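Local structure of uracil-DNA glycosylase (Sulfolobus tokodaii str. 7, 4ZBX) at residues A[25-30]-A[80-85]; A[118-123]-A[157-162]. The protein belongs to the uracil-DNA glycosylase superfamily and has an alpha/beta fold that carries an iron-sulfur cluster. All coordinates share one frame; numbering follows the deposited sequence. Where two conformers were deposited one is given.

Interaction 1: residues A[25-30]-A[80-85]; sequences NAVPGE and ITNVVK
Val27 and Lys85 meet through their backbones: Val27 N gives its hydrogen to Lys85 O over 2.8 Å. At the other end of the contact Glu30 and Ile80 exchange two bonds, Glu30 N to Ile80 O at 3.0 Å and Ile80 N to Glu30 O at 2.9 Å, the signature of an antiparallel hydrogen-bonded pair. Between these two points a water bridges the segments. It donates to Val27 O and to Asn82 OD1, while accepting the hydroxyl hydrogen of Thr81, whose OG1 is swung opposite the backbone N (chi1 -171°). Lys85 folds back over the turn that follows strand 79-82; a final bend at chi4 (63°) brings NZ to Asn82 O at 2.9 Å and to Thr81 OG1, and Gln109 of helix 96-113 takes a third bond. The buried ammonium is thus gripped by three oxygens.

In the fold, this is where the short strand 30-31 joins the edge of the mixed central sheet beside strand 79-82. Gly29, just before it, passes close over the strand, its CA 3.2 Å from Ile80 O, with a backbone conformation suited to glycine. The carboxylate of Glu30 turns elsewhere, to a salt bridge with Arg53.

Packing completes the junction. The aliphatic stem of Lys85 runs beneath the loop, CB and CG each 3.3 Å from Val27 O and CE 3.4 Å from Pro28 O. Val27 CG1 crosses the end of Asn82, touching OD1 at 4.0 Å, and Pro28 turns its ring from the strand onto helix 4-12.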
ATOM      1  N   ASN A  25      -0.667 -16.248  -8.289  1.00 23.51           N
ATOM      2  CA  ASN A  25      -1.915 -15.637  -7.854  1.00 22.11           C
ATOM      3  C   ASN A  25      -1.817 -14.129  -7.931  1.00 20.84           C
ATOM      4  O   ASN A  25      -0.809 -13.565  -7.515  1.00 21.22           O
ATOM      5  CB  ASN A  25      -2.247 -16.022  -6.409  1.00 21.83           C
ATOM      6  CG  ASN A  25      -2.462 -17.493  -6.237  1.00 25.42           C
ATOM      7  OD1 ASN A  25      -3.524 -18.019  -6.586  1.00 27.38           O
ATOM      8  ND2 ASN A  25      -1.460 -18.184  -5.701  1.00 26.59           N
ATOM      9  N   ALA A  26      -2.863 -13.474  -8.424  1.00 19.65           N
ATOM     10  CA  ALA A  26      -2.953 -12.030  -8.275  1.00 20.44           C
ATOM     11  C   ALA A  26      -3.180 -11.718  -6.801  1.00 18.34           C
ATOM     12  O   ALA A  26      -3.640 -12.579  -6.032  1.00 18.99           O
ATOM     13  CB  ALA A  26      -4.069 -11.456  -9.128  1.00 18.77           C
ATOM     14  N   VAL A  27      -2.879 -10.483  -6.406  1.00 15.91           N
ATOM     15  CA  VAL A  27      -2.983 -10.092  -5.004  1.00 14.68           C
ATOM     16  C   VAL A  27      -3.912  -8.897  -4.851  1.00 17.07           C
ATOM     17  O   VAL A  27      -3.452  -7.744  -4.928  1.00 17.40           O
ATOM     18  CB  VAL A  27      -1.601  -9.752  -4.431  1.00 15.23           C
ATOM     19  CG1 VAL A  27      -1.687  -9.474  -2.930  1.00 16.59           C
ATOM     20  CG2 VAL A  27      -0.608 -10.918  -4.700  1.00 18.59           C
ATOM     21  N   PRO A  28      -5.215  -9.159  -4.626  1.00 16.51           N
ATOM     22  CA  PRO A  28      -6.208  -8.076  -4.606  1.00 17.89           C
ATOM     23  C   PRO A  28      -6.094  -7.166  -3.374  1.00 18.95           C
ATOM     24  O   PRO A  28      -6.444  -5.987  -3.459  1.00 21.64           O
ATOM     25  CB  PRO A  28      -7.548  -8.823  -4.631  1.00 19.59           C
ATOM     26  CG  PRO A  28      -7.259 -10.200  -4.162  1.00 21.42           C
ATOM     27  CD  PRO A  28      -5.836 -10.495  -4.599  1.00 17.89           C
ATOM     28  N   GLY A  29      -5.566  -7.679  -2.271  1.00 16.21           N
ATOM     29  CA  GLY A  29      -5.522  -6.903  -1.037  1.00 14.65           C
ATOM     30  C   GLY A  29      -6.463  -7.530  -0.022  1.00 17.55           C
ATOM     31  O   GLY A  29      -7.297  -8.361  -0.372  1.00 19.43           O
ATOM     32  N   GLU A  30      -6.340  -7.144   1.240  1.00 14.06           N
ATOM     33  CA  GLU A  30      -7.224  -7.718   2.257  1.00 15.23           C
ATOM     34  C   GLU A  30      -7.353  -6.787   3.443  1.00 13.94           C
ATOM     35  O   GLU A  30      -6.466  -5.947   3.690  1.00 16.02           O
ATOM     36  CB  GLU A  30      -6.700  -9.079   2.717  1.00 21.20           C
ATOM     37  CG  GLU A  30      -5.374  -8.992   3.452  1.00 21.61           C
ATOM     38  CD  GLU A  30      -4.729 -10.358   3.756  1.00 25.02           C
ATOM     39  OE1 GLU A  30      -4.997 -11.341   3.039  1.00 25.65           O
ATOM     40  OE2 GLU A  30      -3.932 -10.438   4.720  1.00 25.44           O
ATOM     41  N   ILE A  80      -4.864  -3.552   3.507  1.00 12.95           N
ATOM     42  CA  ILE A  80      -3.511  -3.618   2.968  1.00 12.22           C
ATOM     43  C   ILE A  80      -3.564  -4.038   1.511  1.00 14.77           C
ATOM     44  O   ILE A  80      -4.178  -5.054   1.180  1.00 15.28           O
ATOM     45  CB  ILE A  80      -2.637  -4.627   3.742  1.00 16.20           C
ATOM     46  CG1 ILE A  80      -2.540  -4.200   5.210  1.00 17.26           C
ATOM     47  CG2 ILE A  80      -1.258  -4.723   3.101  1.00 16.21           C
ATOM     48  CD1 ILE A  80      -1.802  -5.201   6.130  1.00 19.53           C
ATOM     49  N   THR A  81      -2.959  -3.248   0.647  1.00 14.02           N
ATOM     50  CA  THR A  81      -2.941  -3.623  -0.750  1.00 15.03           C
ATOM     51  C   THR A  81      -1.657  -3.084  -1.409  1.00 16.08           C
ATOM     52  O   THR A  81      -0.709  -2.697  -0.724  1.00 16.33           O
ATOM     53  CB  THR A  81      -4.258  -3.152  -1.459  1.00 14.71           C
ATOM     54  OG1 THR A  81      -4.319  -3.698  -2.785  1.00 16.70           O
ATOM     55  CG2 THR A  81      -4.369  -1.641  -1.524  1.00 17.60           C
ATOM     56  N   ASN A  82      -1.656  -3.083  -2.738  0.54 15.58           N
ATOM     57  CA  ASN A  82      -0.491  -2.752  -3.555  0.54 17.18           C
ATOM     58  C   ASN A  82      -0.928  -1.909  -4.750  0.54 16.08           C
ATOM     59  O   ASN A  82      -2.037  -2.095  -5.251  0.54 15.33           O
ATOM     60  CB  ASN A  82       0.202  -4.025  -4.068  0.54 19.39           C
ATOM     61  CG  ASN A  82       0.493  -5.047  -2.968  0.54 17.82           C
ATOM     62  OD1 ASN A  82      -0.400  -5.758  -2.506  0.54 17.12           O
ATOM     63  ND2 ASN A  82       1.758  -5.146  -2.579  0.54 18.01           N
ATOM     64  N   VAL A  83      -0.066  -1.009  -5.234  1.00 17.90           N
ATOM     65  CA  VAL A  83      -0.459  -0.193  -6.356  0.67 18.84           C
ATOM     66  C   VAL A  83      -0.576  -1.063  -7.624  1.00 19.16           C
ATOM     67  O   VAL A  83      -1.462  -0.851  -8.454  1.00 19.19           O
ATOM     68  CB  VAL A  83       0.525   0.993  -6.542  0.67 21.23           C
ATOM     69  CG1 VAL A  83       1.949   0.503  -6.820  0.67 20.30           C
ATOM     70  CG2 VAL A  83       0.027   1.933  -7.621  0.67 25.02           C
ATOM     71  N   VAL A  84       0.278  -2.077  -7.735  1.00 15.64           N
ATOM     72  CA  VAL A  84       0.191  -3.045  -8.818  1.00 18.68           C
ATOM     73  C   VAL A  84      -0.034  -4.391  -8.139  1.00 19.78           C
ATOM     74  O   VAL A  84       0.571  -4.664  -7.116  1.00 19.29           O
ATOM     75  CB  VAL A  84       1.458  -3.040  -9.684  1.00 20.77           C
ATOM     76  CG1 VAL A  84       1.533  -4.282 -10.570  1.00 23.00           C
ATOM     77  CG2 VAL A  84       1.501  -1.765 -10.528  1.00 20.39           C
ATOM     78  N   LYS A  85      -0.912  -5.219  -8.684  1.00 16.67           N
ATOM     79  CA  LYS A  85      -1.387  -6.375  -7.923  1.00 15.90           C
ATOM     80  C   LYS A  85      -0.866  -7.731  -8.405  1.00 18.03           C
ATOM     81  O   LYS A  85      -1.282  -8.782  -7.910  1.00 17.40           O
ATOM     82  CB  LYS A  85      -2.905  -6.355  -7.907  1.00 17.99           C
ATOM     83  CG  LYS A  85      -3.394  -5.172  -7.041  1.00 19.61           C
ATOM     84  CD  LYS A  85      -4.830  -4.836  -7.316  1.00 22.14           C
ATOM     85  CE  LYS A  85      -5.459  -4.108  -6.122  1.00 20.51           C
ATOM     86  NZ  LYS A  85      -4.837  -2.769  -5.790  1.00 16.64           N
TER
HETATM   87  O   HOH W   1      -3.021  -6.038  -3.074  1.00 26.15           O

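Interaction 2: residues A[118-123]-A[157-162]; sequences IVTLGR and IIVFPT
Ile157 reaches Ile118 with its short branch: the CG2 methyl, opposite the backbone N, rests against CG1 of Ile118 at 3.7 Å and nearly as close to CD1. Ile158 contributes its backbone, its O accepting the Ile118 N-H at 2.8 Å. Val159 pairs with Ile118 on the neighbouring strand; its CA lies near Ile118 O in a CA-H...O contact, and its side chain continues the same face toward Trp150 and Met133.

Phe160 N then bonds to Ile118 O, almost straight at 170°, whereas Phe160 O receives Thr120 N over a longer 3.1 Å, the donor standing about 45° above the carbonyl plane. These alternating bonds define two neighbouring parallel strands, 117-121 and 155-162, whose short segments cross at -22° with the twist of the central sheet in this alpha/beta fold. The ring of Phe160 heads away from strand 117-121 to pack on Ile185 and Leu188 of helix 172-190.

Pro161 has no N-H to offer, yet the pairing loses nothing, since its N falls where no bond to the 118-123 segment is due. Its ring lies beside Thr120, pointing the same way, with CB 3.5 Å from OG1; that hydroxyl is bonded to Thr126 of the following helix. Thr162 ends the run with both backbone groups engaged, N to Thr120 O and O to Gly122 N, each at 2.9 Å. Its CG2, set between the backbone N and carbonyl carbon, presses on Leu121 CD2 at 3.5 Å, a tight methyl-methyl contact, while OG1 is held by Asp181. Gly122 itself occupies the N-cap position of helix 123-133.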
ATOM      1  N   ILE A 118      -3.814   7.118   4.536  1.00 14.14           N
ATOM      2  CA  ILE A 118      -3.187   6.193   3.604  1.00 17.05           C
ATOM      3  C   ILE A 118      -1.689   6.234   3.828  1.00 16.65           C
ATOM      4  O   ILE A 118      -1.045   7.274   3.657  1.00 18.64           O
ATOM      5  CB  ILE A 118      -3.460   6.538   2.135  1.00 16.41           C
ATOM      6  CG1 ILE A 118      -4.949   6.387   1.800  1.00 17.70           C
ATOM      7  CG2 ILE A 118      -2.612   5.617   1.240  1.00 16.74           C
ATOM      8  CD1 ILE A 118      -5.298   6.894   0.388  1.00 20.53           C
ATOM      9  N   VAL A 119      -1.134   5.090   4.200  1.00 13.69           N
ATOM     10  CA  VAL A 119       0.301   4.973   4.372  1.00 12.85           C
ATOM     11  C   VAL A 119       0.889   4.385   3.098  1.00 14.62           C
ATOM     12  O   VAL A 119       0.532   3.267   2.709  1.00 15.38           O
ATOM     13  CB  VAL A 119       0.651   4.071   5.562  1.00 15.45           C
ATOM     14  CG1 VAL A 119       2.156   3.933   5.690  1.00 15.36           C
ATOM     15  CG2 VAL A 119       0.048   4.652   6.844  1.00 16.25           C
ATOM     16  N   THR A 120       1.747   5.141   2.438  1.00 15.11           N
ATOM     17  CA  THR A 120       2.326   4.657   1.194  1.00 18.58           C
ATOM     18  C   THR A 120       3.730   4.168   1.494  1.00 19.72           C
ATOM     19  O   THR A 120       4.610   4.926   1.895  1.00 22.08           O
ATOM     20  CB  THR A 120       2.334   5.731   0.070  1.00 18.19           C
ATOM     21  OG1 THR A 120       2.984   6.938   0.505  1.00 18.29           O
ATOM     22  CG2 THR A 120       0.900   6.067  -0.345  1.00 20.02           C
ATOM     23  N   LEU A 121       3.917   2.874   1.282  1.00 15.01           N
ATOM     24  CA  LEU A 121       5.127   2.171   1.655  1.00 15.73           C
ATOM     25  C   LEU A 121       6.039   2.060   0.448  1.00 18.85           C
ATOM     26  O   LEU A 121       5.892   1.146  -0.352  1.00 20.73           O
ATOM     27  CB  LEU A 121       4.772   0.767   2.179  1.00 15.37           C
ATOM     28  CG  LEU A 121       3.863   0.705   3.414  1.00 14.91           C
ATOM     29  CD1 LEU A 121       3.336  -0.731   3.603  1.00 19.22           C
ATOM     30  CD2 LEU A 121       4.583   1.163   4.664  1.00 18.98           C
ATOM     31  N   GLY A 122       6.976   2.985   0.310  1.00 18.88           N
ATOM     32  CA  GLY A 122       7.910   2.935  -0.803  1.00 21.94           C
ATOM     33  C   GLY A 122       7.658   3.975  -1.876  1.00 23.25           C
ATOM     34  O   GLY A 122       6.632   4.647  -1.882  1.00 21.22           O
ATOM     35  N   ARG A 123       8.602   4.102  -2.804  1.00 26.53           N
ATOM     36  CA  ARG A 123       8.566   5.207  -3.754  1.00 22.16           C
ATOM     37  C   ARG A 123       7.493   5.084  -4.825  1.00 24.06           C
ATOM     38  O   ARG A 123       6.973   6.096  -5.283  1.00 26.73           O
ATOM     39  CB  ARG A 123       9.932   5.363  -4.421  1.00 29.13           C
ATOM     40  CG  ARG A 123      10.361   4.172  -5.239  1.00 27.01           C
ATOM     41  CD  ARG A 123      11.769   4.411  -5.751  1.00 32.65           C
ATOM     42  NE  ARG A 123      12.200   3.389  -6.693  1.00 34.53           N
ATOM     43  CZ  ARG A 123      12.290   3.572  -8.007  1.00 41.34           C
ATOM     44  NH1 ARG A 123      11.973   4.745  -8.546  1.00 46.05           N
ATOM     45  NH2 ARG A 123      12.699   2.577  -8.783  1.00 40.09           N
ATOM     46  N   ILE A 157      -8.196  13.041   3.393  1.00 23.22           N
ATOM     47  CA  ILE A 157      -7.436  11.825   3.676  1.00 20.02           C
ATOM     48  C   ILE A 157      -6.011  12.234   3.971  1.00 23.19           C
ATOM     49  O   ILE A 157      -5.411  12.992   3.213  1.00 25.03           O
ATOM     50  CB  ILE A 157      -7.460  10.813   2.512  1.00 21.45           C
ATOM     51  CG1 ILE A 157      -8.881  10.295   2.277  1.00 22.00           C
ATOM     52  CG2 ILE A 157      -6.525   9.612   2.804  1.00 24.48           C
ATOM     53  CD1 ILE A 157      -9.043   9.496   0.996  1.00 22.74           C
ATOM     54  N   ILE A 158      -5.466  11.771   5.087  1.00 20.01           N
ATOM     55  CA  ILE A 158      -4.061  12.049   5.390  1.00 19.37           C
ATOM     56  C   ILE A 158      -3.159  11.039   4.705  1.00 19.18           C
ATOM     57  O   ILE A 158      -3.273   9.841   4.975  1.00 17.79           O
ATOM     58  CB  ILE A 158      -3.797  11.983   6.891  1.00 22.37           C
ATOM     59  CG1 ILE A 158      -4.718  12.954   7.632  1.00 26.61           C
ATOM     60  CG2 ILE A 158      -2.334  12.275   7.178  1.00 26.84           C
ATOM     61  CD1 ILE A 158      -4.827  12.628   9.110  1.00 29.80           C
ATOM     62  N   VAL A 159      -2.259  11.500   3.842  1.00 18.88           N
ATOM     63  CA  VAL A 159      -1.306  10.605   3.180  1.00 19.15           C
ATOM     64  C   VAL A 159       0.045  10.679   3.892  1.00 19.30           C
ATOM     65  O   VAL A 159       0.590  11.770   4.110  1.00 20.64           O
ATOM     66  CB  VAL A 159      -1.149  10.974   1.694  1.00 19.55           C
ATOM     67  CG1 VAL A 159      -0.062  10.148   1.040  1.00 19.85           C
ATOM     68  CG2 VAL A 159      -2.480  10.800   0.976  1.00 19.47           C
ATOM     69  N   PHE A 160       0.569   9.524   4.287  1.00 15.97           N
ATOM     70  CA  PHE A 160       1.824   9.470   5.027  1.00 17.67           C
ATOM     71  C   PHE A 160       2.794   8.512   4.346  1.00 17.38           C
ATOM     72  O   PHE A 160       2.643   7.287   4.450  1.00 17.17           O
ATOM     73  CB  PHE A 160       1.571   9.042   6.490  1.00 17.07           C
ATOM     74  CG  PHE A 160       2.730   9.305   7.402  1.00 19.24           C
ATOM     75  CD1 PHE A 160       2.699  10.368   8.291  1.00 23.50           C
ATOM     76  CD2 PHE A 160       3.867   8.521   7.347  1.00 24.94           C
ATOM     77  CE1 PHE A 160       3.779  10.626   9.126  1.00 28.22           C
ATOM     78  CE2 PHE A 160       4.953   8.780   8.180  1.00 30.29           C
ATOM     79  CZ  PHE A 160       4.901   9.831   9.075  1.00 28.18           C
ATOM     80  N   PRO A 161       3.776   9.062   3.616  1.00 18.05           N
ATOM     81  CA  PRO A 161       4.739   8.187   2.953  1.00 18.94           C
ATOM     82  C   PRO A 161       5.819   7.717   3.900  1.00 20.56           C
ATOM     83  O   PRO A 161       6.273   8.482   4.737  1.00 20.72           O
ATOM     84  CB  PRO A 161       5.351   9.080   1.855  1.00 22.44           C
ATOM     85  CG  PRO A 161       4.533  10.345   1.846  1.00 25.05           C
ATOM     86  CD  PRO A 161       3.964  10.473   3.232  1.00 19.74           C
ATOM     87  N   THR A 162       6.243   6.468   3.751  1.00 18.91           N
ATOM     88  CA  THR A 162       7.420   5.995   4.466  1.00 19.54           C
ATOM     89  C   THR A 162       8.191   5.005   3.598  1.00 23.47           C
ATOM     90  O   THR A 162       7.806   4.735   2.465  1.00 22.41           O
ATOM     91  CB  THR A 162       7.047   5.344   5.799  1.00 25.41           C
ATOM     92  OG1 THR A 162       8.235   5.106   6.557  1.00 30.95           O
ATOM     93  CG2 THR A 162       6.314   4.039   5.575  1.00 26.49           C
TER

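In the fold
Interactions 1 and 2 sit on the same sheet, one at its 30-31 edge and the other between strands 117-121 and 155-162. Their centres lie 16 Å apart, on opposite sides of the chain's centre, and their nearest atoms stay about 6 Å from each other. Strand 37-41 separates them, bonded through its backbone to Thr81 on one flank and to Val119 and Leu121 on the other. Phe55 also links the two, touching both Ile80 and Leu121. Each contact lies beside a bound molecule: the Lys85 side chain comes within about 4 Å of the iron-sulfur cluster, which also touches Val84, whereas Gly122 lies about 3 Å from a MES molecule, probably from the crystallisation liquor, hydrogen-bonded to Arg123 N.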